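Local coordinates for protein Old Yellow Enzyme (Pichia, PDB 6AGZ) that probably catalyses the asymmetric reduction of enone compounds, using flavin mononucleotide held in a TIM barrel, at residues P33-R38 with R369-F374; D47-Y52 with D377-W382; Q307-V312 with D335-I340. All blocks are in the same frame, centred on the assembly; numbering follows the deposited sequence.

Contact 1. Residues P33-R38 with R369-F374; sequences PTTRFR and RFYKIF. With FMN (flavin mononucleotide), chain C.
In the flavin mononucleotide site of the TIM barrel, the loop of Arg36 and Arg38, just after strand 29-31, meets the late loop carrying Arg369, Phe370 and Tyr371. The bend of Arg36 at chi3 (-55°) turns NE back onto Phe370 O at 2.8 Å, a nearly straight bond (162°) lying in both the carbonyl and the guanidinium plane. Its NH2 reaches Arg369 O at 3.1 Å. The same oxygen takes a second bond from Arg38 NH2 at 3.2 Å, while Arg38 NH1 bonds weakly to Phe370 O and more firmly to Arg36 O. Lys372 O sits over the centre of the Arg38 guanidinium, 3.0 Å from CZ, and Ser375 O takes up Arg38 NE. Phe37 CE2 lies 3.8 Å from Tyr371 CD1, their rings oblique at 43°. Toward the cofactor, Thr35 OG1 donates to flavin O4 at 2.6 Å, and Tyr371 OH approaches the flavin methyl C7M to 3.2 Å. Phe370 packs against both ring methyls. Two arginines sharing main-chain oxygens in this way probably fix the path of 369-371, and with it the two aromatic groups that border the flavin, while the carbonyls would probably offset part of the two positive charges.

Contact 2. Residues D47-Y52 with D377-W382; sequences DSMLSY and DGYLTW
Tyr52 and Tyr379 form an offset stack, ring centroids 4.2 Å apart and planes 13° from parallel. The side chains cross at about a right angle, and the phenol end of Tyr379 lies over the CG side of the Tyr52 ring: Tyr379 CZ lies over one face near the rim, and Tyr379 OH comes to 3.2 Å from Tyr52 CG. CG is anti to the backbone N in both residues (chi1 173° in Tyr52, -172° in Tyr379). Met49 CG adds a touch on Tyr379 OH at 3.3 Å. At the edge of the Tyr379 ring, near its plane, is Ser48 O, 3.5 Å from CE2. Leu380 fills in beside the stack, its CD1 3.8 Å from Ser48 CB and its CD2 4.0 Å from Tyr52 CB.

Behind Tyr379 the loop is folded on itself: Gly378 N bonds to Thr381 OG1 at 2.9 Å, and Trp382 NE1 bonds weakly to Gly378 O. Ser48 OG pairs with Asn376 OD1, and Arg56, one turn on, makes a cation-pi contact with Tyr52. Through these residues the late loop packs against the start of helix 47-57, the helix that follows the first barrel strand, with helix 87-102 packed against Met49 and helix 344-348 touching Tyr52.

Contact 3. Residues Q307-V312 with D335-I340; sequences QIWKGV and DDRTLI
Val312 and Arg337 bring their CA atoms to 4.8 Å where the chain, having left helix 303-308 at Trp309, approaches strand 313-316 beside the entry to strand 338-341. A CA-H...O contact joins them, Val312 CA lying 3.4 Å from Arg337 O.

Arg337 makes the largest contribution to the interface. Its CG stands between the backbone N and the carbonyl carbon (chi1 49°), the crowded position, and a second bend at chi2 (83°) swings CD to 3.3 Å from Gly311 O. From there NH1 grips two carbonyls, both in the guanidinium plane: Trp309 O at 2.8 Å, with the donor 37° above the carbonyl plane, and Gly311 O, also at 2.8 Å, with the donor in plane. NH2 adds a weak bond to Trp309 O and a further bond to Leu306 O, in the last turn of helix 303-308. NE makes a salt bridge to Asp335 OD2 at 2.9 Å, which, coming from within the same segment, probably helps hold the guanidinium in place. Asp335 OD1 meanwhile accepts from Arg337 N, an Asx turn, and from Thr338 OG1. An alanine in place of Arg337 would probably leave Trp309 O and Gly311 O without this donor and Asp335 OD2 without its cation.

Further along, Val312 CG1 meets Leu339 CD1 at 3.7 Å, and Trp309 NE1 reaches forward along the chain to Val312 O at 2.9 Å. Such contacts belong to the helix-to-strand turns at the N-terminal end of a TIM barrel, here joining those that lead into its last two strands, at the end away from the flavin.

From the N terminus, the chain leaves the first barrel strand, 29-31, through 33-38 and enters helix 47-57 with 47-52. Both wait for partners over three hundred residues later: 369-374 closes contact 1 and 377-382 closes contact 2, in the same order, so the two loops cross. Contact 3 closes a short loop of 22 residues, wholly within both larger ones. Contacts 1 and 2, centres 10 Å apart, together tie the late loop to the first strand-helix connection, helped by a probable Arg36-Gly378 hydrogen bond; the Arg369-Asp377 salt bridge joins the late loop's two parts. Contact 3, its centre about 30 Å from that of contact 1, links the turns that lead into the last two strands.

Contact 1. Residues P33-R38 with R369-F374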
loop_
_atom_site.group_PDB
_atom_site.type_symbol
_atom_site.label_atom_id
_atom_site.label_comp_id
_atom_site.label_asym_id
_atom_site.label_seq_id
_atom_site.Cartn_x
_atom_site.Cartn_y
_atom_site.Cartn_z
ATOM N N PRO A 33 -1.037 -8.550 23.608
ATOM C CA PRO A 33 -1.908 -7.952 24.628
ATOM C C PRO A 33 -3.277 -8.615 24.625
ATOM O O PRO A 33 -3.921 -8.740 23.583
ATOM C CB PRO A 33 -1.987 -6.479 24.209
ATOM C CG PRO A 33 -1.598 -6.464 22.763
ATOM C CD PRO A 33 -0.586 -7.554 22.621
ATOM N N THR A 34 -3.711 -9.057 25.804
ATOM C CA THR A 34 -4.968 -9.787 25.941
ATOM C C THR A 34 -5.711 -9.255 27.159
ATOM O O THR A 34 -5.310 -9.515 28.298
ATOM C CB THR A 34 -4.725 -11.292 26.061
ATOM O OG1 THR A 34 -3.891 -11.727 24.979
ATOM C CG2 THR A 34 -6.044 -12.046 26.008
ATOM N N THR A 35 -6.793 -8.523 26.915
ATOM C CA THR A 35 -7.587 -7.943 27.990
ATOM C C THR A 35 -8.359 -9.033 28.726
ATOM O O THR A 35 -9.021 -9.868 28.101
ATOM C CB THR A 35 -8.550 -6.902 27.421
ATOM O OG1 THR A 35 -7.807 -5.776 26.932
ATOM C CG2 THR A 35 -9.535 -6.441 28.482
ATOM N N ARG A 36 -8.280 -9.019 30.058
ATOM C CA ARG A 36 -8.940 -10.026 30.884
ATOM C C ARG A 36 -9.786 -9.460 32.016
ATOM O O ARG A 36 -10.624 -10.196 32.550
ATOM C CB ARG A 36 -7.906 -10.992 31.483
ATOM C CG ARG A 36 -7.017 -11.681 30.458
ATOM C CD ARG A 36 -7.830 -12.491 29.459
ATOM N NE ARG A 36 -8.699 -13.463 30.116
ATOM C CZ ARG A 36 -8.297 -14.655 30.544
ATOM N NH1 ARG A 36 -7.034 -15.027 30.389
ATOM N NH2 ARG A 36 -9.159 -15.476 31.129
ATOM N N PHE A 37 -9.593 -8.197 32.408
ATOM C CA PHE A 37 -10.403 -7.542 33.441
ATOM C C PHE A 37 -10.277 -8.248 34.792
ATOM O O PHE A 37 -11.270 -8.536 35.464
ATOM C CB PHE A 37 -11.869 -7.446 33.014
ATOM C CG PHE A 37 -12.097 -6.571 31.817
ATOM C CD1 PHE A 37 -11.464 -5.343 31.708
ATOM C CD2 PHE A 37 -12.939 -6.979 30.796
ATOM C CE1 PHE A 37 -11.673 -4.537 30.606
ATOM C CE2 PHE A 37 -13.151 -6.178 29.690
ATOM C CZ PHE A 37 -12.518 -4.954 29.595
ATOM N N ARG A 38 -9.035 -8.520 35.195
ATOM C CA ARG A 38 -8.753 -9.091 36.507
ATOM C C ARG A 38 -8.056 -8.096 37.429
ATOM O O ARG A 38 -7.410 -8.501 38.401
ATOM C CB ARG A 38 -7.926 -10.369 36.374
ATOM C CG ARG A 38 -8.750 -11.652 36.410
ATOM C CD ARG A 38 -9.604 -11.815 35.162
ATOM N NE ARG A 38 -10.250 -13.124 35.107
ATOM C CZ ARG A 38 -10.848 -13.620 34.028
ATOM N NH1 ARG A 38 -10.882 -12.916 32.904
ATOM N NH2 ARG A 38 -11.411 -14.819 34.069
ATOM N N ARG A 369 -14.920 -17.377 29.359
ATOM C CA ARG A 369 -14.252 -16.855 30.546
ATOM C C ARG A 369 -13.130 -15.885 30.196
ATOM O O ARG A 369 -12.284 -15.587 31.046
ATOM C CB ARG A 369 -13.725 -18.002 31.411
ATOM C CG ARG A 369 -14.779 -18.596 32.337
ATOM C CD ARG A 369 -14.964 -20.089 32.119
ATOM N NE ARG A 369 -14.403 -20.882 33.210
ATOM C CZ ARG A 369 -13.514 -21.856 33.048
ATOM N NH1 ARG A 369 -13.079 -22.169 31.836
ATOM N NH2 ARG A 369 -13.061 -22.521 34.102
ATOM N N PHE A 370 -13.106 -15.383 28.958
ATOM C CA PHE A 370 -12.142 -14.350 28.591
ATOM C C PHE A 370 -12.308 -13.112 29.463
ATOM O O PHE A 370 -11.327 -12.561 29.976
ATOM C CB PHE A 370 -12.300 -13.975 27.116
ATOM C CG PHE A 370 -11.710 -14.971 26.157
ATOM C CD1 PHE A 370 -10.941 -16.029 26.609
ATOM C CD2 PHE A 370 -11.916 -14.834 24.793
ATOM C CE1 PHE A 370 -10.397 -16.940 25.719
ATOM C CE2 PHE A 370 -11.373 -15.737 23.898
ATOM C CZ PHE A 370 -10.614 -16.792 24.361
ATOM N N TYR A 371 -13.551 -12.663 29.645
ATOM C CA TYR A 371 -13.844 -11.398 30.306
ATOM C C TYR A 371 -14.615 -11.594 31.608
ATOM O O TYR A 371 -15.380 -10.718 32.018
ATOM C CB TYR A 371 -14.618 -10.472 29.369
ATOM C CG TYR A 371 -13.949 -10.237 28.033
ATOM C CD1 TYR A 371 -12.790 -9.475 27.939
ATOM C CD2 TYR A 371 -14.480 -10.767 26.865
ATOM C CE1 TYR A 371 -12.177 -9.255 26.719
ATOM C CE2 TYR A 371 -13.875 -10.551 25.641
ATOM C CZ TYR A 371 -12.724 -9.795 25.575
ATOM O OH TYR A 371 -12.118 -9.578 24.358
ATOM N N LYS A 372 -14.425 -12.731 32.274
ATOM C CA LYS A 372 -15.076 -12.967 33.559
ATOM C C LYS A 372 -14.459 -12.033 34.594
ATOM O O LYS A 372 -13.333 -12.257 35.052
ATOM C CB LYS A 372 -14.936 -14.428 33.972
ATOM C CG LYS A 372 -16.033 -14.915 34.911
ATOM C CD LYS A 372 -15.910 -16.407 35.185
ATOM C CE LYS A 372 -17.265 -17.031 35.498
ATOM N NZ LYS A 372 -17.783 -16.624 36.834
ATOM N N ILE A 373 -15.200 -10.985 34.960
ATOM C CA ILE A 373 -14.625 -9.873 35.707
ATOM C C ILE A 373 -14.166 -10.325 37.085
ATOM O O ILE A 373 -14.941 -10.896 37.863
ATOM C CB ILE A 373 -15.643 -8.727 35.808
ATOM C CG1 ILE A 373 -15.826 -8.060 34.443
ATOM C CG2 ILE A 373 -15.209 -7.715 36.856
ATOM C CD1 ILE A 373 -16.959 -7.063 34.399
ATOM N N PHE A 374 -12.889 -10.073 37.388
ATOM C CA PHE A 374 -12.342 -10.183 38.741
ATOM C C PHE A 374 -12.457 -11.598 39.301
ATOM O O PHE A 374 -12.636 -11.787 40.506
ATOM C CB PHE A 374 -13.015 -9.176 39.680
ATOM C CG PHE A 374 -12.177 -8.788 40.864
ATOM C CD1 PHE A 374 -10.907 -8.264 40.688
ATOM C CD2 PHE A 374 -12.668 -8.926 42.153
ATOM C CE1 PHE A 374 -10.135 -7.898 41.776
ATOM C CE2 PHE A 374 -11.901 -8.562 43.244
ATOM C CZ PHE A 374 -10.633 -8.047 43.056
HETATM N N1 FMN C . -5.402 -6.957 21.217
HETATM C C2 FMN C . -4.890 -5.741 21.628
HETATM O O2 FMN C . -4.173 -5.088 20.871
HETATM N N3 FMN C . -5.182 -5.253 22.885
HETATM C C4 FMN C . -5.987 -5.982 23.735
HETATM O O4 FMN C . -6.252 -5.554 24.857
HETATM C C4A FMN C . -6.501 -7.205 23.323
HETATM N N5 FMN C . -7.304 -7.929 24.173
HETATM C C5A FMN C . -7.815 -9.144 23.774
HETATM C C6 FMN C . -8.625 -9.868 24.639
HETATM C C7 FMN C . -9.146 -11.093 24.244
HETATM C C7M FMN C . -10.017 -11.875 25.179
HETATM C C8 FMN C . -8.859 -11.595 22.981
HETATM C C8M FMN C . -9.421 -12.918 22.553
HETATM C C9 FMN C . -8.052 -10.869 22.116
HETATM C C9A FMN C . -7.525 -9.641 22.509
HETATM N N10 FMN C . -6.720 -8.913 21.650
HETATM C C10 FMN C . -6.209 -7.695 22.058
HETATM C "C1'" FMN C . -6.392 -9.450 20.286
HETATM C "C2'" FMN C . -5.192 -10.389 20.434
HETATM O "O2'" FMN C . -4.084 -9.654 20.909
HETATM C "C3'" FMN C . -4.821 -11.108 19.138
HETATM O "O3'" FMN C . -4.413 -10.173 18.166
HETATM C "C4'" FMN C . -5.993 -11.933 18.614
HETATM O "O4'" FMN C . -6.549 -12.688 19.667
HETATM C "C5'" FMN C . -5.564 -12.886 17.506
HETATM O "O5'" FMN C . -4.506 -13.698 17.966
HETATM P P FMN C . -4.755 -15.262 18.254
HETATM O O1P FMN C . -5.384 -15.894 17.035
HETATM O O2P FMN C . -3.442 -15.944 18.552
HETATM O O3P FMN C . -5.676 -15.402 19.442
#

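Contact 2. Residues D47-Y52 with D377-W382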
loop_
_atom_site.group_PDB
_atom_site.type_symbol
_atom_site.label_atom_id
_atom_site.label_comp_id
_atom_site.label_asym_id
_atom_site.label_seq_id
_atom_site.Cartn_x
_atom_site.Cartn_y
_atom_site.Cartn_z
ATOM N N ASP A 47 -2.766 -9.962 42.652
ATOM C CA ASP A 47 -1.920 -11.140 42.818
ATOM C C ASP A 47 -2.253 -12.206 41.782
ATOM O O ASP A 47 -1.364 -12.931 41.313
ATOM C CB ASP A 47 -2.081 -11.694 44.235
ATOM C CG ASP A 47 -3.537 -11.912 44.615
ATOM O OD1 ASP A 47 -4.426 -11.455 43.866
ATOM O OD2 ASP A 47 -3.795 -12.533 45.667
ATOM N N SER A 48 -3.532 -12.314 41.414
ATOM C CA SER A 48 -3.935 -13.237 40.360
ATOM C C SER A 48 -3.228 -12.911 39.051
ATOM O O SER A 48 -2.747 -13.807 38.350
ATOM C CB SER A 48 -5.451 -13.190 40.176
ATOM O OG SER A 48 -6.125 -13.517 41.379
ATOM N N MET A 49 -3.164 -11.624 38.700
ATOM C CA MET A 49 -2.443 -11.221 37.499
ATOM C C MET A 49 -0.954 -11.515 37.627
ATOM O O MET A 49 -0.298 -11.883 36.645
ATOM C CB MET A 49 -2.675 -9.736 37.223
ATOM C CG MET A 49 -4.114 -9.391 36.879
ATOM S SD MET A 49 -4.406 -7.614 36.849
ATOM C CE MET A 49 -3.149 -7.089 35.689
ATOM N N LEU A 50 -0.403 -11.360 38.833
ATOM C CA LEU A 50 1.016 -11.626 39.040
ATOM C C LEU A 50 1.343 -13.092 38.782
ATOM O O LEU A 50 2.307 -13.408 38.075
ATOM C CB LEU A 50 1.425 -11.217 40.456
ATOM C CG LEU A 50 2.911 -11.323 40.804
ATOM C CD1 LEU A 50 3.774 -10.954 39.616
ATOM C CD2 LEU A 50 3.247 -10.441 41.992
ATOM N N SER A 51 0.549 -14.005 39.346
ATOM C CA SER A 51 0.740 -15.420 39.043
ATOM C C SER A 51 0.472 -15.703 37.569
ATOM O O SER A 51 1.157 -16.528 36.946
ATOM C CB SER A 51 -0.167 -16.272 39.930
ATOM O OG SER A 51 -0.115 -17.636 39.552
ATOM N N TYR A 52 -0.510 -15.006 36.995
ATOM C CA TYR A 52 -0.899 -15.212 35.604
ATOM C C TYR A 52 0.265 -14.940 34.657
ATOM O O TYR A 52 0.579 -15.763 33.789
ATOM C CB TYR A 52 -2.097 -14.312 35.291
ATOM C CG TYR A 52 -2.548 -14.259 33.849
ATOM C CD1 TYR A 52 -3.391 -15.231 33.326
ATOM C CD2 TYR A 52 -2.172 -13.207 33.025
ATOM C CE1 TYR A 52 -3.822 -15.171 32.013
ATOM C CE2 TYR A 52 -2.597 -13.138 31.713
ATOM C CZ TYR A 52 -3.423 -14.122 31.213
ATOM O OH TYR A 52 -3.850 -14.056 29.906
ATOM N N ASP A 377 -11.616 -17.985 37.941
ATOM C CA ASP A 377 -12.193 -19.058 37.144
ATOM C C ASP A 377 -11.923 -18.821 35.664
ATOM O O ASP A 377 -12.242 -17.758 35.123
ATOM C CB ASP A 377 -13.696 -19.157 37.405
ATOM C CG ASP A 377 -14.328 -20.352 36.723
ATOM O OD1 ASP A 377 -13.600 -21.319 36.420
ATOM O OD2 ASP A 377 -15.555 -20.325 36.491
ATOM N N GLY A 378 -11.333 -19.819 35.009
ATOM C CA GLY A 378 -10.896 -19.654 33.638
ATOM C C GLY A 378 -9.736 -18.706 33.459
ATOM O O GLY A 378 -9.411 -18.349 32.322
ATOM N N TYR A 379 -9.104 -18.281 34.552
ATOM C CA TYR A 379 -7.963 -17.378 34.527
ATOM C C TYR A 379 -6.717 -18.017 35.120
ATOM O O TYR A 379 -5.651 -17.989 34.494
ATOM C CB TYR A 379 -8.312 -16.083 35.280
ATOM C CG TYR A 379 -7.284 -14.981 35.156
ATOM C CD1 TYR A 379 -7.220 -14.190 34.016
ATOM C CD2 TYR A 379 -6.392 -14.719 36.187
ATOM C CE1 TYR A 379 -6.287 -13.178 33.901
ATOM C CE2 TYR A 379 -5.456 -13.707 36.080
ATOM C CZ TYR A 379 -5.408 -12.941 34.935
ATOM O OH TYR A 379 -4.478 -11.934 34.825
ATOM N N LEU A 380 -6.826 -18.596 36.316
ATOM C CA LEU A 380 -5.728 -19.317 36.950
ATOM C C LEU A 380 -6.031 -20.800 37.117
ATOM O O LEU A 380 -5.232 -21.520 37.727
ATOM C CB LEU A 380 -5.398 -18.701 38.312
ATOM C CG LEU A 380 -4.766 -17.310 38.318
ATOM C CD1 LEU A 380 -4.552 -16.830 39.744
ATOM C CD2 LEU A 380 -3.454 -17.317 37.549
ATOM N N THR A 381 -7.162 -21.275 36.595
ATOM C CA THR A 381 -7.559 -22.668 36.757
ATOM C C THR A 381 -6.879 -23.604 35.768
ATOM O O THR A 381 -7.020 -24.824 35.901
ATOM C CB THR A 381 -9.079 -22.803 36.613
ATOM O OG1 THR A 381 -9.525 -22.027 35.493
ATOM C CG2 THR A 381 -9.779 -22.319 37.871
ATOM N N TRP A 382 -6.151 -23.073 34.789
ATOM C CA TRP A 382 -5.519 -23.909 33.781
ATOM C C TRP A 382 -4.288 -24.599 34.350
ATOM O O TRP A 382 -3.473 -23.982 35.041
ATOM C CB TRP A 382 -5.130 -23.075 32.561
ATOM C CG TRP A 382 -6.255 -22.254 32.027
ATOM C CD1 TRP A 382 -6.412 -20.904 32.145
ATOM C CD2 TRP A 382 -7.394 -22.729 31.300
ATOM N NE1 TRP A 382 -7.575 -20.508 31.530
ATOM C CE2 TRP A 382 -8.197 -21.609 31.004
ATOM C CE3 TRP A 382 -7.811 -23.992 30.868
ATOM C CZ2 TRP A 382 -9.392 -21.714 30.296
ATOM C CZ3 TRP A 382 -8.999 -24.093 30.165
ATOM C CH2 TRP A 382 -9.776 -22.961 29.886
#

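Contact 3. Residues Q307-V312 with D335-I340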
loop_
_atom_site.group_PDB
_atom_site.type_symbol
_atom_site.label_atom_id
_atom_site.label_comp_id
_atom_site.label_asym_id
_atom_site.label_seq_id
_atom_site.Cartn_x
_atom_site.Cartn_y
_atom_site.Cartn_z
ATOM N N GLN A 307 6.717 -4.930 3.188
ATOM C CA GLN A 307 7.518 -4.232 2.189
ATOM C C GLN A 307 8.018 -2.893 2.711
ATOM O O GLN A 307 9.124 -2.467 2.363
ATOM C CB GLN A 307 6.712 -4.014 0.908
ATOM C CG GLN A 307 6.610 -5.224 0.000
ATOM C CD GLN A 307 6.132 -4.855 -1.392
ATOM O OE1 GLN A 307 5.188 -5.447 -1.917
ATOM N NE2 GLN A 307 6.786 -3.871 -1.999
ATOM N N ILE A 308 7.224 -2.220 3.544
ATOM C CA ILE A 308 7.531 -0.854 3.950
ATOM C C ILE A 308 8.370 -0.867 5.220
ATOM O O ILE A 308 9.469 -0.303 5.258
ATOM C CB ILE A 308 6.244 -0.035 4.146
ATOM C CG1 ILE A 308 5.375 -0.109 2.888
ATOM C CG2 ILE A 308 6.584 1.407 4.470
ATOM C CD1 ILE A 308 4.003 0.503 3.055
ATOM N N TRP A 309 7.856 -1.507 6.266
ATOM C CA TRP A 309 8.560 -1.576 7.540
ATOM C C TRP A 309 9.642 -2.647 7.469
ATOM O O TRP A 309 9.358 -3.805 7.142
ATOM C CB TRP A 309 7.576 -1.864 8.671
ATOM C CG TRP A 309 8.241 -2.085 9.983
ATOM C CD1 TRP A 309 8.397 -3.274 10.629
ATOM C CD2 TRP A 309 8.858 -1.092 10.811
ATOM N NE1 TRP A 309 9.065 -3.084 11.813
ATOM C CE2 TRP A 309 9.362 -1.755 11.948
ATOM C CE3 TRP A 309 9.030 0.291 10.703
ATOM C CZ2 TRP A 309 10.024 -1.080 12.971
ATOM C CZ3 TRP A 309 9.689 0.958 11.720
ATOM C CH2 TRP A 309 10.178 0.273 12.838
ATOM N N LYS A 310 10.881 -2.261 7.778
ATOM C CA LYS A 310 12.028 -3.150 7.658
ATOM C C LYS A 310 12.494 -3.725 8.989
ATOM O O LYS A 310 13.368 -4.599 8.992
ATOM C CB LYS A 310 13.200 -2.414 6.996
ATOM C CG LYS A 310 12.876 -1.813 5.639
ATOM C CD LYS A 310 12.568 -2.888 4.613
ATOM C CE LYS A 310 12.427 -2.292 3.222
ATOM N NZ LYS A 310 12.205 -3.343 2.192
ATOM N N GLY A 311 11.942 -3.269 10.107
ATOM C CA GLY A 311 12.373 -3.702 11.417
ATOM C C GLY A 311 11.636 -4.935 11.897
ATOM O O GLY A 311 10.999 -5.655 11.124
ATOM N N VAL A 312 11.736 -5.180 13.205
ATOM C CA VAL A 312 11.039 -6.307 13.809
ATOM C C VAL A 312 9.540 -6.111 13.652
ATOM O O VAL A 312 9.004 -5.029 13.923
ATOM C CB VAL A 312 11.435 -6.452 15.286
ATOM C CG1 VAL A 312 10.628 -7.558 15.950
ATOM C CG2 VAL A 312 12.927 -6.723 15.413
ATOM N N ASP A 335 11.828 -14.637 7.038
ATOM C CA ASP A 335 12.965 -13.746 7.227
ATOM C C ASP A 335 13.477 -13.915 8.653
ATOM O O ASP A 335 13.101 -14.855 9.361
ATOM C CB ASP A 335 12.590 -12.293 6.899
ATOM C CG ASP A 335 11.395 -11.789 7.696
ATOM O OD1 ASP A 335 11.272 -12.116 8.896
ATOM O OD2 ASP A 335 10.576 -11.047 7.114
ATOM N N ASP A 336 14.347 -12.997 9.074
ATOM C CA ASP A 336 14.993 -13.058 10.378
ATOM C C ASP A 336 14.516 -11.954 11.317
ATOM O O ASP A 336 15.211 -11.628 12.285
ATOM C CB ASP A 336 16.512 -12.992 10.206
ATOM C CG ASP A 336 17.258 -13.666 11.339
ATOM O OD1 ASP A 336 16.777 -14.705 11.836
ATOM O OD2 ASP A 336 18.328 -13.154 11.731
ATOM N N ARG A 337 13.339 -11.374 11.058
ATOM C CA ARG A 337 12.846 -10.257 11.857
ATOM C C ARG A 337 11.378 -10.415 12.245
ATOM O O ARG A 337 10.728 -9.425 12.594
ATOM C CB ARG A 337 13.056 -8.929 11.117
ATOM C CG ARG A 337 12.572 -8.896 9.661
ATOM C CD ARG A 337 11.078 -8.599 9.552
ATOM N NE ARG A 337 10.645 -8.366 8.177
ATOM C CZ ARG A 337 10.241 -7.188 7.710
ATOM N NH1 ARG A 337 10.209 -6.131 8.509
ATOM N NH2 ARG A 337 9.863 -7.067 6.445
ATOM N N THR A 338 10.842 -11.632 12.210
ATOM C CA THR A 338 9.416 -11.860 12.401
ATOM C C THR A 338 9.157 -12.563 13.727
ATOM O O THR A 338 9.718 -13.632 13.991
ATOM C CB THR A 338 8.835 -12.686 11.252
ATOM O OG1 THR A 338 9.001 -11.974 10.020
ATOM C CG2 THR A 338 7.354 -12.948 11.483
ATOM N N LEU A 339 8.308 -11.957 14.551
ATOM C CA LEU A 339 7.783 -12.565 15.763
ATOM C C LEU A 339 6.376 -13.089 15.498
ATOM O O LEU A 339 5.637 -12.543 14.676
ATOM C CB LEU A 339 7.752 -11.557 16.915
ATOM C CG LEU A 339 9.042 -10.798 17.234
ATOM C CD1 LEU A 339 8.796 -9.770 18.328
ATOM C CD2 LEU A 339 10.149 -11.755 17.639
ATOM N N ILE A 340 6.009 -14.154 16.205
ATOM C CA ILE A 340 4.701 -14.785 16.055
ATOM C C ILE A 340 3.965 -14.673 17.382
ATOM O O ILE A 340 4.449 -15.165 18.410
ATOM C CB ILE A 340 4.819 -16.252 15.615
ATOM C CG1 ILE A 340 5.485 -16.343 14.240
ATOM C CG2 ILE A 340 3.447 -16.907 15.585
ATOM C CD1 ILE A 340 4.644 -15.779 13.113
#